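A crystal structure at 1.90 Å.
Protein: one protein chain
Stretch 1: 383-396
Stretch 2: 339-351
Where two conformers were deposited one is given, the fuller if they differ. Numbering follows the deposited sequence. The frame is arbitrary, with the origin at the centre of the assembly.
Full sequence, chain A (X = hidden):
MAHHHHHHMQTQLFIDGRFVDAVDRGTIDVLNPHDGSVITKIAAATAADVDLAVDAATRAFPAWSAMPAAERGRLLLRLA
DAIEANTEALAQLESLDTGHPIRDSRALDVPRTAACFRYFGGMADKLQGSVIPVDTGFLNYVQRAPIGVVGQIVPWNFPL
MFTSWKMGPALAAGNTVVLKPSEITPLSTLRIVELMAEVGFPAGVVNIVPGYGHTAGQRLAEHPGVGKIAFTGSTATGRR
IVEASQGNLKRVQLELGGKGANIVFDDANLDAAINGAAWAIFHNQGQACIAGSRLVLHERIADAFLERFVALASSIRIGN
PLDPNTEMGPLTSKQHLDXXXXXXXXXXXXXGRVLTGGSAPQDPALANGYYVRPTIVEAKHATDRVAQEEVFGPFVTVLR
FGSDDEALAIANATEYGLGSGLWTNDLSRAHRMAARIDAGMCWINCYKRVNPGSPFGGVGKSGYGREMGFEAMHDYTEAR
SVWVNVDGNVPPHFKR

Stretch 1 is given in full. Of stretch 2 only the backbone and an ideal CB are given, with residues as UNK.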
# COMPACT_ATOMS: atom_id res chain seq x y z
N THR A 383 8.71 38.23 16.49
CA THR A 383 7.73 38.11 17.55
C THR A 383 6.67 39.20 17.49
O THR A 383 5.74 39.19 18.30
CB THR A 383 8.42 38.22 18.91
OG1 THR A 383 9.19 39.42 18.93
CG2 THR A 383 9.33 37.04 19.12
N ASP A 384 6.79 40.15 16.57
CA ASP A 384 5.76 41.16 16.45
C ASP A 384 4.41 40.53 16.11
O ASP A 384 4.35 39.46 15.48
CB ASP A 384 6.14 42.20 15.41
CG ASP A 384 7.32 43.07 15.85
OD1 ASP A 384 7.62 43.17 17.07
OD2 ASP A 384 7.96 43.66 14.95
N ARG A 385 3.33 41.21 16.51
CA ARG A 385 1.98 40.72 16.26
C ARG A 385 1.73 40.32 14.80
O ARG A 385 1.19 39.24 14.55
CB ARG A 385 0.92 41.71 16.75
CG ARG A 385 0.89 41.87 18.29
CD ARG A 385 -0.34 42.64 18.79
NE ARG A 385 -1.57 41.95 18.42
CZ ARG A 385 -2.78 42.50 18.33
NH1 ARG A 385 -2.99 43.79 18.58
NH2 ARG A 385 -3.81 41.74 17.96
N VAL A 386 2.11 41.16 13.84
CA VAL A 386 1.78 40.86 12.45
C VAL A 386 2.67 39.77 11.87
O VAL A 386 2.40 39.30 10.76
CB VAL A 386 1.74 42.09 11.50
CG1 VAL A 386 0.66 43.06 11.93
CG2 VAL A 386 3.10 42.75 11.34
N ALA A 387 3.71 39.39 12.60
CA ALA A 387 4.56 38.27 12.27
C ALA A 387 4.10 36.99 12.95
O ALA A 387 4.63 35.94 12.64
CB ALA A 387 6.00 38.58 12.68
N GLN A 388 3.12 37.07 13.86
CA GLN A 388 2.65 35.92 14.64
C GLN A 388 1.20 35.56 14.37
O GLN A 388 0.86 34.38 14.30
CB GLN A 388 2.81 36.18 16.15
CG GLN A 388 4.24 36.19 16.63
CD GLN A 388 4.84 34.79 16.60
OE1 GLN A 388 4.20 33.80 16.96
NE2 GLN A 388 6.06 34.69 16.15
N GLU A 389 0.35 36.56 14.18
CA GLU A 389 -1.08 36.36 14.14
C GLU A 389 -1.57 36.30 12.70
O GLU A 389 -1.05 37.01 11.84
CB GLU A 389 -1.78 37.49 14.91
CG GLU A 389 -1.35 37.54 16.36
CD GLU A 389 -1.94 38.71 17.15
OE1 GLU A 389 -2.95 39.29 16.71
OE2 GLU A 389 -1.38 39.03 18.22
N GLU A 390 -2.57 35.47 12.44
CA GLU A 390 -3.12 35.31 11.10
C GLU A 390 -3.91 36.58 10.74
O GLU A 390 -4.83 36.97 11.47
CB GLU A 390 -4.00 34.03 10.97
CG GLU A 390 -4.24 33.58 9.51
CD GLU A 390 -4.80 32.15 9.33
OE1 GLU A 390 -5.30 31.56 10.33
OE2 GLU A 390 -4.74 31.61 8.16
N VAL A 391 -3.50 37.27 9.69
CA VAL A 391 -4.21 38.47 9.21
C VAL A 391 -5.24 38.06 8.13
O VAL A 391 -6.34 38.57 8.05
CB VAL A 391 -3.21 39.52 8.71
CG1 VAL A 391 -3.91 40.76 8.16
CG2 VAL A 391 -2.27 39.91 9.83
N PHE A 392 -4.87 37.10 7.29
CA PHE A 392 -5.82 36.47 6.33
C PHE A 392 -6.27 37.47 5.28
O PHE A 392 -7.38 37.37 4.78
CB PHE A 392 -7.04 35.86 7.06
CG PHE A 392 -7.67 34.69 6.36
CD1 PHE A 392 -6.99 33.49 6.25
CD2 PHE A 392 -8.95 34.76 5.84
CE1 PHE A 392 -7.57 32.39 5.63
CE2 PHE A 392 -9.55 33.66 5.21
CZ PHE A 392 -8.85 32.48 5.10
N GLY A 393 -5.41 38.43 4.95
CA GLY A 393 -5.72 39.45 3.92
C GLY A 393 -4.50 39.57 3.03
O GLY A 393 -3.51 38.80 3.22
N PRO A 394 -4.53 40.52 2.08
CA PRO A 394 -3.45 40.63 1.10
C PRO A 394 -2.32 41.40 1.76
O PRO A 394 -2.06 42.55 1.43
CB PRO A 394 -4.09 41.44 -0.03
CG PRO A 394 -5.09 42.31 0.66
CD PRO A 394 -5.63 41.46 1.79
N PHE A 395 -1.69 40.74 2.73
CA PHE A 395 -0.87 41.42 3.72
C PHE A 395 0.31 40.52 4.03
O PHE A 395 0.13 39.45 4.54
CB PHE A 395 -1.73 41.64 4.99
CG PHE A 395 -1.06 42.39 6.10
CD1 PHE A 395 0.04 41.86 6.77
CD2 PHE A 395 -1.58 43.60 6.54
CE1 PHE A 395 0.63 42.56 7.80
CE2 PHE A 395 -1.01 44.28 7.60
CZ PHE A 395 0.11 43.77 8.23
N VAL A 396 1.51 40.95 3.69
CA VAL A 396 2.70 40.12 3.93
C VAL A 396 3.68 40.82 4.87
O VAL A 396 3.89 42.03 4.78
CB VAL A 396 3.36 39.66 2.60
CG1 VAL A 396 3.77 40.86 1.75
CG2 VAL A 396 4.53 38.70 2.86
N UNK A 339 -10.77 44.12 10.23
CA UNK A 339 -9.72 43.39 10.90
C UNK A 339 -8.35 43.66 10.22
O UNK A 339 -7.35 43.87 10.89
CB UNK A 339 -10.04 41.89 10.90
N UNK A 340 -8.33 43.68 8.90
CA UNK A 340 -7.06 43.85 8.19
C UNK A 340 -6.58 45.30 8.37
O UNK A 340 -5.40 45.53 8.62
CB UNK A 340 -7.21 43.50 6.71
N UNK A 341 -7.49 46.27 8.31
CA UNK A 341 -7.11 47.64 8.51
C UNK A 341 -6.59 47.84 9.95
O UNK A 341 -5.58 48.54 10.18
CB UNK A 341 -8.29 48.56 8.22
N UNK A 342 -7.22 47.18 10.92
CA UNK A 342 -6.75 47.24 12.30
C UNK A 342 -5.30 46.69 12.44
O UNK A 342 -4.49 47.26 13.18
CB UNK A 342 -7.70 46.45 13.20
N UNK A 343 -4.97 45.63 11.69
CA UNK A 343 -3.62 45.07 11.72
C UNK A 343 -2.59 45.99 11.07
O UNK A 343 -1.44 46.00 11.49
CB UNK A 343 -3.61 43.71 11.02
N UNK A 344 -2.99 46.79 10.07
CA UNK A 344 -2.08 47.84 9.56
C UNK A 344 -1.71 48.82 10.69
O UNK A 344 -0.54 49.15 10.86
CB UNK A 344 -2.73 48.60 8.40
N UNK A 345 -2.70 49.26 11.47
CA UNK A 345 -2.47 50.15 12.63
C UNK A 345 -1.55 49.49 13.62
O UNK A 345 -0.57 50.09 14.03
CB UNK A 345 -3.79 50.52 13.31
N UNK A 346 -1.82 48.22 13.92
CA UNK A 346 -0.98 47.43 14.82
C UNK A 346 0.46 47.38 14.30
O UNK A 346 1.40 47.58 15.05
CB UNK A 346 -1.54 46.01 14.97
N UNK A 347 0.63 47.13 13.01
CA UNK A 347 1.94 47.02 12.43
C UNK A 347 2.74 48.31 12.65
O UNK A 347 3.88 48.26 13.11
CB UNK A 347 1.83 46.70 10.94
N UNK A 348 2.12 49.44 12.32
CA UNK A 348 2.79 50.74 12.50
C UNK A 348 3.10 51.01 14.00
O UNK A 348 4.21 51.45 14.35
CB UNK A 348 1.91 51.86 11.93
N UNK A 349 2.13 50.73 14.87
CA UNK A 349 2.29 50.87 16.33
C UNK A 349 3.55 50.14 16.81
O UNK A 349 4.28 50.62 17.67
CB UNK A 349 1.06 50.33 17.06
N UNK A 350 3.81 48.97 16.25
CA UNK A 350 4.96 48.17 16.68
C UNK A 350 6.24 48.45 15.87
O UNK A 350 7.21 47.70 15.96
CB UNK A 350 4.61 46.68 16.58
N UNK A 351 6.25 49.54 15.11
CA UNK A 351 7.46 50.00 14.43
C UNK A 351 7.73 49.29 13.12
O UNK A 351 8.85 49.32 12.63
CB UNK A 351 8.67 49.82 15.35

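Residues 339-349 belong to a helix that lies along the loop, turn and start of a strand in stretch 1. At position 339, CA-to-CB points toward stretch 1 but no atom there is close to the ideal CB, so a long polar chain able to reach toward the carbonyl of Glu390 would suit, as would many others. In Arg339, NH1 donates to a water (2.9 Å) that donates to Glu390 O (2.7 Å).

Position 340 points sideways, its ideal CB 4.5 Å from Val391 CG1. A medium aliphatic side chain fits. Val340 CG2 packs 4.1 Å from both Val391 CG1 and Gly393 CA; a CB on Gly393 would clash, 2.7 Å from Val340 CG2. Positions 341 and 342 find no partner in stretch 1 and tolerate most helix-compatible residues; they are Leu341 and Ser342.

Position 343 points toward stretch 1, its ideal CB 4.1 to 4.4 Å from Val391 CG1, Phe395 CE2 and Val386 CG1. Beyond this apolar surround lies the carboxylate of Glu389, already paired with Arg385. A large side chain is favoured, and one with a distal donor could use both features. Tyr343 does so: Val391 CG2 sits over one ring face, 3.8 Å from Tyr343 CG, while Tyr343 OH donates to Glu389 OE1 at 2.6 Å. Arg385 NH2 donates to the same Glu389 OE1 (2.9 Å).

Position 344 points away, though Phe395 CE2 is 4.7 Å from its ideal CB. A branched aliphatic residue could still touch the ring; Val344 CG2 lies 3.9 Å from Phe395 CE2, at the ring edge. Position 345 is out of reach and permissive; it is Asp345.

Position 346 points toward stretch 1, its ideal CB 4.5 Å from Arg385 NH1. Aliphatic or acidic side chains are plausible. Val346 CG2 comes 3.6 Å from Arg385 NH1.

At 347 the ideal CB is already 3.9 Å from Val386 CG1, favouring a small apolar residue. Ala347 CB packs 4.0 Å from Val386 CG1. Position 348 is out of reach and 349 points sideways into open space, so both accept most helix-compatible residues; they are Arg348 and Glu349.

Position 350 leaves helical angles and points toward stretch 1, where the backbone N atoms of Arg385 and Val386 invite an acceptor. A long side chain ending in an amide would suit; an acidic one less so, since Asp384 CG is 4.6 Å from the ideal CB. Gln350 OE1 accepts from Arg385 N at 2.8 Å, and a water links it to Val386 N. At 351, positive phi favours glycine, and Gly351 is found.

Stretch 2 (339-351) RVLSYVDVAREQG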
# COMPACT_ATOMS: atom_id res chain seq x y z
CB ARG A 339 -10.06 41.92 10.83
CG ARG A 339 -9.35 41.03 11.82
CD ARG A 339 -10.29 40.51 12.93
NE ARG A 339 -9.52 40.67 14.15
CZ ARG A 339 -8.48 39.91 14.49
NH1 ARG A 339 -8.17 38.83 13.77
NH2 ARG A 339 -7.79 40.20 15.58
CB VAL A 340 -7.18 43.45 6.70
CG1 VAL A 340 -5.91 43.82 5.93
CG2 VAL A 340 -7.46 41.96 6.60
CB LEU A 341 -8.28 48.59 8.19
CG LEU A 341 -8.71 48.59 6.72
CD1 LEU A 341 -9.92 49.51 6.46
CD2 LEU A 341 -7.53 48.98 5.85
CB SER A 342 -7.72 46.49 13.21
OG SER A 342 -7.24 46.42 14.55
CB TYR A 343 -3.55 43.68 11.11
CG TYR A 343 -3.88 42.56 12.07
CD1 TYR A 343 -3.07 42.32 13.17
CD2 TYR A 343 -5.00 41.74 11.90
CE1 TYR A 343 -3.32 41.30 14.06
CE2 TYR A 343 -5.29 40.71 12.80
CZ TYR A 343 -4.42 40.49 13.86
OH TYR A 343 -4.63 39.50 14.80
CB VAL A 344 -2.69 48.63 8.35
CG1 VAL A 344 -1.79 49.79 7.96
CG2 VAL A 344 -2.90 47.71 7.17
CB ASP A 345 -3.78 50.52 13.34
CG ASP A 345 -4.70 51.38 12.49
OD1 ASP A 345 -4.24 51.98 11.51
OD2 ASP A 345 -5.91 51.43 12.79
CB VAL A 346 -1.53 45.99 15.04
CG1 VAL A 346 -0.55 45.15 15.85
CG2 VAL A 346 -2.85 46.03 15.78
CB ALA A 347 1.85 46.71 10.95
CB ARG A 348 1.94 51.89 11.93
CG ARG A 348 1.73 51.90 10.41
CD ARG A 348 0.96 53.18 10.02
NE ARG A 348 0.38 53.12 8.65
CZ ARG A 348 1.07 53.41 7.55
NH1 ARG A 348 2.33 53.80 7.65
NH2 ARG A 348 0.51 53.32 6.35
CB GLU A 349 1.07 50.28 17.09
CG GLU A 349 -0.25 51.04 16.98
CD GLU A 349 -1.48 50.17 17.29
OE1 GLU A 349 -2.58 50.50 16.80
OE2 GLU A 349 -1.37 49.15 18.01
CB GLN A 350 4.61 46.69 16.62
CG GLN A 350 3.45 46.33 17.54
CD GLN A 350 3.49 44.88 17.98
OE1 GLN A 350 3.51 43.96 17.16
NE2 GLN A 350 3.48 44.67 19.30
O HOH W 1 -5.91 37.07 13.95
O HOH W 2 3.04 43.89 14.44
O HOH W 3 8.09 45.84 17.75
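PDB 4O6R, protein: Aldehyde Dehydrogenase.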